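Local coordinates for protein imidazoleglycerol-phosphate dehydratase (Pyrococcus furiosus, PDB 5DNL) that catalyses the dehydration of imidazoleglycerol phosphate to imidazoleacetol phosphate in histidine biosynthesis, here with its manganese site holding a triazole phosphonate inhibitor, at residues A[5-10]-A[55-60]; A[24-29]-A[49-54]. One frame throughout, in Å; residues are numbered along the deposited sequence.

Contact 1 (A[5-10]-A[55-60]); sequences TKETDI and WEDIGI. With MN (manganese (II) ion), chain D; 5DL ([(2S)-2-hydroxy-3-(1H-1,2,4-triazol-1-yl)propyl]phosphonic acid), chain F.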
# COMPACT_ATOMS: atom_id res chain seq x y z
N THR A 5 -17.90 -48.49 -20.23
CA THR A 5 -18.61 -48.29 -18.97
C THR A 5 -20.05 -47.96 -19.30
O THR A 5 -20.43 -47.90 -20.48
CB THR A 5 -18.01 -47.13 -18.12
OG1 THR A 5 -18.36 -45.87 -18.70
CG2 THR A 5 -16.50 -47.24 -18.00
N LYS A 6 -20.85 -47.70 -18.27
CA LYS A 6 -22.20 -47.21 -18.50
C LYS A 6 -22.25 -45.78 -19.07
O LYS A 6 -23.30 -45.36 -19.54
CB LYS A 6 -23.04 -47.29 -17.22
CG LYS A 6 -23.25 -48.71 -16.74
CD LYS A 6 -24.08 -48.78 -15.46
CE LYS A 6 -24.24 -50.22 -14.99
NZ LYS A 6 -25.06 -50.30 -13.75
N GLU A 7 -21.12 -45.05 -19.03
CA GLU A 7 -21.03 -43.68 -19.54
C GLU A 7 -20.49 -43.58 -20.96
O GLU A 7 -20.95 -42.76 -21.75
CB GLU A 7 -20.11 -42.85 -18.62
CG GLU A 7 -20.62 -42.73 -17.19
CD GLU A 7 -19.61 -42.17 -16.23
OE1 GLU A 7 -18.44 -42.01 -16.59
OE2 GLU A 7 -20.00 -41.90 -15.07
N THR A 8 -19.47 -44.38 -21.26
CA THR A 8 -18.74 -44.28 -22.53
C THR A 8 -18.37 -45.65 -23.09
O THR A 8 -18.25 -46.62 -22.33
CB THR A 8 -17.42 -43.47 -22.42
OG1 THR A 8 -16.53 -44.14 -21.54
CG2 THR A 8 -17.67 -42.05 -21.92
N ASP A 9 -18.15 -45.71 -24.40
CA ASP A 9 -17.70 -46.93 -25.07
C ASP A 9 -16.69 -46.45 -26.09
O ASP A 9 -17.05 -45.70 -27.00
CB ASP A 9 -18.87 -47.64 -25.74
CG ASP A 9 -18.51 -48.99 -26.27
OD1 ASP A 9 -17.44 -49.55 -25.94
OD2 ASP A 9 -19.34 -49.51 -27.05
N ILE A 10 -15.43 -46.81 -25.88
CA ILE A 10 -14.34 -46.28 -26.67
C ILE A 10 -13.48 -47.40 -27.23
O ILE A 10 -13.12 -48.33 -26.51
CB ILE A 10 -13.47 -45.37 -25.78
CG1 ILE A 10 -14.32 -44.16 -25.32
CG2 ILE A 10 -12.25 -44.90 -26.55
CD1 ILE A 10 -13.69 -43.36 -24.23
N TRP A 55 -13.66 -37.08 -22.90
CA TRP A 55 -12.25 -36.63 -22.94
C TRP A 55 -11.36 -37.46 -22.00
O TRP A 55 -10.26 -37.86 -22.35
CB TRP A 55 -12.13 -35.12 -22.67
CG TRP A 55 -12.52 -34.26 -23.85
CD1 TRP A 55 -13.73 -34.24 -24.49
CD2 TRP A 55 -11.67 -33.33 -24.56
NE1 TRP A 55 -13.69 -33.34 -25.53
CE2 TRP A 55 -12.45 -32.78 -25.60
CE3 TRP A 55 -10.34 -32.90 -24.40
CZ2 TRP A 55 -11.94 -31.82 -26.47
CZ3 TRP A 55 -9.85 -31.95 -25.26
CH2 TRP A 55 -10.64 -31.43 -26.29
N GLU A 56 -11.84 -37.66 -20.78
CA GLU A 56 -11.10 -38.44 -19.79
C GLU A 56 -10.96 -39.88 -20.27
O GLU A 56 -9.86 -40.44 -20.21
CB GLU A 56 -11.84 -38.40 -18.46
CG GLU A 56 -11.26 -39.33 -17.42
CD GLU A 56 -11.77 -39.06 -16.02
OE1 GLU A 56 -12.64 -38.17 -15.85
OE2 GLU A 56 -11.32 -39.77 -15.10
N ASP A 57 -12.06 -40.50 -20.72
CA ASP A 57 -12.02 -41.91 -21.06
C ASP A 57 -11.24 -42.20 -22.35
O ASP A 57 -10.60 -43.24 -22.47
CB ASP A 57 -13.43 -42.46 -21.10
CG ASP A 57 -14.11 -42.43 -19.72
OD1 ASP A 57 -13.52 -41.95 -18.70
OD2 ASP A 57 -15.27 -42.88 -19.66
N ILE A 58 -11.27 -41.25 -23.28
CA ILE A 58 -10.37 -41.26 -24.43
C ILE A 58 -8.93 -41.24 -23.97
O ILE A 58 -8.08 -42.01 -24.44
CB ILE A 58 -10.69 -40.08 -25.39
CG1 ILE A 58 -11.95 -40.39 -26.22
CG2 ILE A 58 -9.50 -39.71 -26.28
CD1 ILE A 58 -11.75 -41.32 -27.40
N GLY A 59 -8.61 -40.35 -23.03
CA GLY A 59 -7.26 -40.31 -22.51
C GLY A 59 -6.85 -41.65 -21.90
O GLY A 59 -5.77 -42.15 -22.18
N ILE A 60 -7.72 -42.21 -21.06
CA ILE A 60 -7.42 -43.50 -20.43
C ILE A 60 -7.20 -44.58 -21.48
O ILE A 60 -6.22 -45.31 -21.39
CB ILE A 60 -8.54 -43.94 -19.47
CG1 ILE A 60 -8.67 -42.97 -18.27
CG2 ILE A 60 -8.29 -45.36 -18.98
CD1 ILE A 60 -9.92 -43.16 -17.43
MN MN D . -12.87 -36.62 -14.32
N1 5DL F . -17.08 -37.83 -13.55
C3 5DL F . -15.07 -38.57 -12.85
N2 5DL F . -16.40 -38.71 -12.74
C8 5DL F . -18.43 -41.72 -11.52
C7 5DL F . -17.87 -40.74 -12.55
C6 5DL F . -17.03 -39.69 -11.86
C5 5DL F . -16.09 -37.16 -14.15
O10 5DL F . -16.12 -43.09 -11.42
P9 5DL F . -17.20 -42.61 -10.52
O11 5DL F . -17.95 -43.71 -9.81
O12 5DL F . -16.65 -41.66 -9.46
O13 5DL F . -18.93 -40.09 -13.28
N4 5DL F . -14.86 -37.56 -13.75
O HOH W 1 -16.84 -43.86 -17.85
O HOH W 2 -12.05 -38.24 -13.07

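Contact 2 (A[24-29]-A[49-54]); sequences DLILDH and DLRHHL. With MN (manganese (II) ion), chain E; MN (manganese (II) ion), chain D; MN (manganese (II) ion), chain B; 5DL ([(2S)-2-hydroxy-3-(1H-1,2,4-triazol-1-yl)propyl]phosphonic acid), chain F.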
# COMPACT_ATOMS: atom_id res chain seq x y z
N ASP A 24 -17.40 -35.60 -31.13
CA ASP A 24 -17.04 -34.28 -30.62
C ASP A 24 -16.02 -33.74 -31.64
O ASP A 24 -14.91 -34.28 -31.74
CB ASP A 24 -16.43 -34.47 -29.23
CG ASP A 24 -15.89 -33.19 -28.62
OD1 ASP A 24 -15.50 -32.27 -29.34
OD2 ASP A 24 -15.85 -33.13 -27.39
N LEU A 25 -16.40 -32.72 -32.42
CA LEU A 25 -15.54 -32.27 -33.51
C LEU A 25 -14.25 -31.64 -33.03
O LEU A 25 -13.22 -31.70 -33.72
CB LEU A 25 -16.27 -31.30 -34.45
CG LEU A 25 -17.48 -31.86 -35.18
CD1 LEU A 25 -18.08 -30.82 -36.12
CD2 LEU A 25 -17.13 -33.12 -35.94
N ILE A 26 -14.28 -31.05 -31.83
CA ILE A 26 -13.06 -30.48 -31.25
C ILE A 26 -12.08 -31.60 -30.91
O ILE A 26 -10.89 -31.53 -31.25
CB ILE A 26 -13.34 -29.64 -29.98
CG1 ILE A 26 -14.36 -28.52 -30.25
CG2 ILE A 26 -12.04 -29.12 -29.38
CD1 ILE A 26 -13.86 -27.37 -31.08
N LEU A 27 -12.56 -32.62 -30.20
CA LEU A 27 -11.70 -33.73 -29.83
C LEU A 27 -11.20 -34.47 -31.06
O LEU A 27 -10.05 -34.91 -31.10
CB LEU A 27 -12.41 -34.70 -28.87
CG LEU A 27 -11.52 -35.79 -28.29
CD1 LEU A 27 -10.31 -35.23 -27.54
CD2 LEU A 27 -12.38 -36.64 -27.35
N ASP A 28 -12.06 -34.62 -32.06
CA ASP A 28 -11.62 -35.28 -33.31
C ASP A 28 -10.42 -34.55 -33.90
O ASP A 28 -9.46 -35.19 -34.31
CB ASP A 28 -12.73 -35.33 -34.38
CG ASP A 28 -13.86 -36.29 -34.05
OD1 ASP A 28 -13.74 -37.12 -33.13
OD2 ASP A 28 -14.89 -36.18 -34.76
N HIS A 29 -10.47 -33.22 -33.91
CA HIS A 29 -9.37 -32.39 -34.42
C HIS A 29 -8.12 -32.56 -33.55
O HIS A 29 -7.03 -32.73 -34.06
CB HIS A 29 -9.81 -30.93 -34.51
CG HIS A 29 -8.77 -30.00 -35.06
ND1 HIS A 29 -7.99 -30.31 -36.15
CD2 HIS A 29 -8.44 -28.75 -34.69
CE1 HIS A 29 -7.17 -29.29 -36.40
NE2 HIS A 29 -7.45 -28.32 -35.55
N ASP A 49 -21.92 -39.96 -23.01
CA ASP A 49 -23.03 -39.18 -22.47
C ASP A 49 -22.64 -37.71 -22.31
O ASP A 49 -23.29 -36.83 -22.86
CB ASP A 49 -23.57 -39.81 -21.16
CG ASP A 49 -22.48 -40.14 -20.11
OD1 ASP A 49 -21.29 -39.83 -20.29
OD2 ASP A 49 -22.82 -40.76 -19.07
N LEU A 50 -21.57 -37.45 -21.58
CA LEU A 50 -21.09 -36.10 -21.30
C LEU A 50 -19.66 -35.95 -21.83
O LEU A 50 -18.85 -36.87 -21.73
CB LEU A 50 -21.10 -35.83 -19.80
CG LEU A 50 -22.45 -35.86 -19.08
CD1 LEU A 50 -22.25 -35.50 -17.61
CD2 LEU A 50 -23.48 -34.97 -19.76
N ARG A 51 -19.34 -34.76 -22.32
CA ARG A 51 -18.04 -34.51 -22.94
C ARG A 51 -16.88 -34.79 -21.97
O ARG A 51 -15.84 -35.28 -22.38
CB ARG A 51 -17.92 -33.08 -23.50
CG ARG A 51 -18.75 -32.84 -24.76
CD ARG A 51 -18.56 -31.43 -25.31
NE ARG A 51 -17.26 -31.26 -25.97
CZ ARG A 51 -16.53 -30.15 -25.98
NH1 ARG A 51 -16.91 -29.06 -25.30
NH2 ARG A 51 -15.40 -30.13 -26.67
N HIS A 52 -17.01 -34.44 -20.68
CA HIS A 52 -15.93 -34.72 -19.73
C HIS A 52 -15.62 -36.21 -19.70
O HIS A 52 -14.46 -36.61 -19.73
CB HIS A 52 -16.35 -34.24 -18.36
CG HIS A 52 -15.38 -34.48 -17.23
ND1 HIS A 52 -15.10 -33.48 -16.32
CD2 HIS A 52 -14.71 -35.57 -16.80
CE1 HIS A 52 -14.31 -33.95 -15.38
NE2 HIS A 52 -14.04 -35.21 -15.65
N HIS A 53 -16.67 -37.03 -19.62
CA HIS A 53 -16.47 -38.48 -19.60
C HIS A 53 -15.75 -38.93 -20.89
O HIS A 53 -14.88 -39.78 -20.85
CB HIS A 53 -17.77 -39.24 -19.43
CG HIS A 53 -18.48 -38.96 -18.15
ND1 HIS A 53 -19.84 -39.15 -18.01
CD2 HIS A 53 -18.06 -38.51 -16.94
CE1 HIS A 53 -20.22 -38.83 -16.79
NE2 HIS A 53 -19.15 -38.46 -16.12
N LEU A 54 -16.13 -38.36 -22.03
CA LEU A 54 -15.46 -38.66 -23.28
C LEU A 54 -13.98 -38.32 -23.27
O LEU A 54 -13.13 -39.13 -23.59
CB LEU A 54 -16.12 -37.93 -24.44
CG LEU A 54 -15.44 -38.04 -25.79
CD1 LEU A 54 -15.53 -39.46 -26.34
CD2 LEU A 54 -16.00 -37.01 -26.76
MN MN E . -6.81 -26.21 -35.59
MN MN D . -12.87 -36.62 -14.32
MN MN B . -19.30 -37.90 -13.83
N1 5DL F . -17.08 -37.83 -13.55
C3 5DL F . -15.07 -38.57 -12.85
N2 5DL F . -16.40 -38.71 -12.74
C8 5DL F . -18.43 -41.72 -11.52
C7 5DL F . -17.87 -40.74 -12.55
C6 5DL F . -17.03 -39.69 -11.86
C5 5DL F . -16.09 -37.16 -14.15
O10 5DL F . -16.12 -43.09 -11.42
P9 5DL F . -17.20 -42.61 -10.52
O11 5DL F . -17.95 -43.71 -9.81
O12 5DL F . -16.65 -41.66 -9.46
O13 5DL F . -18.93 -40.09 -13.28
N4 5DL F . -14.86 -37.56 -13.75
O HOH W 2 -12.05 -38.24 -13.07

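Contact 1 (A[5-10]-A[55-60])
The flat carboxylate of Asp57 meets the hydroxyl of Thr8 on the side away from OD1: Thr8 OG1 donates to the anti lone pair of Asp57 OD2 across 2.6 Å. This is helix-on-sheet packing, helix 51-69 lying against strand 8-14, with the short segment axes crossing at -34°. A chi1 of 63° sets Thr8 OG1 in the crowded position between backbone N and carbonyl carbon, from which it reaches the helix. A water donates to Asp57 OD2 at 2.6 Å and to Glu7 OE1, and accepts from Thr5 OG1, so it lies between two carboxylates whose like charges probably repel. Thr5 OG1 also accepts from Glu7 N, an ST turn, and from Thr8 N, an ST motif. An alanine in place of Thr8 would remove the hydroxyl and would probably leave Asp57 OD2 less firmly placed, resting on the water and on Arg3. Toward the active site, Glu7 OE2 comes within 2.8 Å of the inhibitor's O13, while Glu56 OE1 binds manganese at 2.2 Å. Deeper in, Ile10 CG2 touches Ile58 CD1 at 3.7 Å, and Ile10 CD1 presses on the helix 3.3 Å from Asp57 CB.

Contact 2 (A[24-29]-A[49-54])
Arg51 grips Asp24 side-on, both nitrogens closing on one oxygen: NE reaches Asp24 OD2 at 2.7 Å in a nearly straight bond, and NH2 meets the syn lone pair of the same OD2 at 3.1 Å. The bend at chi3 (74°) turns the guanidinium toward Asp24, which meets its edge in plane, although the carboxylate plane is tilted 54° from it. Asp24 is also the N-cap of helix 25-38: its OD1 accepts from Leu27 N at 3.1 Å, well above the carboxylate plane, with a weaker bond from Ile26 N. On the other segment, Asp49 OD1 receives Leu50 N and, at 2.8 Å, His53 ND1. That second-shell bond orients the ring whose NE2 binds manganese at 2.4 Å and would probably make it a better ligand. Neighbouring His52 NE2 binds the other manganese on the inhibitor's triazole. Outward from the salt bridge, the leucines meet tip to tip, Leu27 CD2 lying 3.7 Å from Leu54 CD2, which also touches Asp24 CB. Thus the starts of helices 25-38 and 51-69 lie together, Leu54 also resting on Ala46 and Tyr48 of strand 42-48 and Arg51 on Leu118 of helix 116-130.

The two contacts have centres about 10 Å apart and share helix 51-69, whose first turn serves contact 2 and whose next serves contact 1. Contact 2 is nested within the loop that contact 1 closes, so the chain runs through 5-10 and 24-29 before reaching the shared helix. Strand 8-14 and helix 25-38 are thereby both fixed to it. The contacts also touch directly: Trp55 NE1 probably donates to Asp24 OD2, and Glu7 packs on His53. Together they present His52 and Glu56 to one manganese and His53 to the other, in a site completed by Glu121 of the same chain and by residues of neighbouring subunits, including His146 and His29 of another copy.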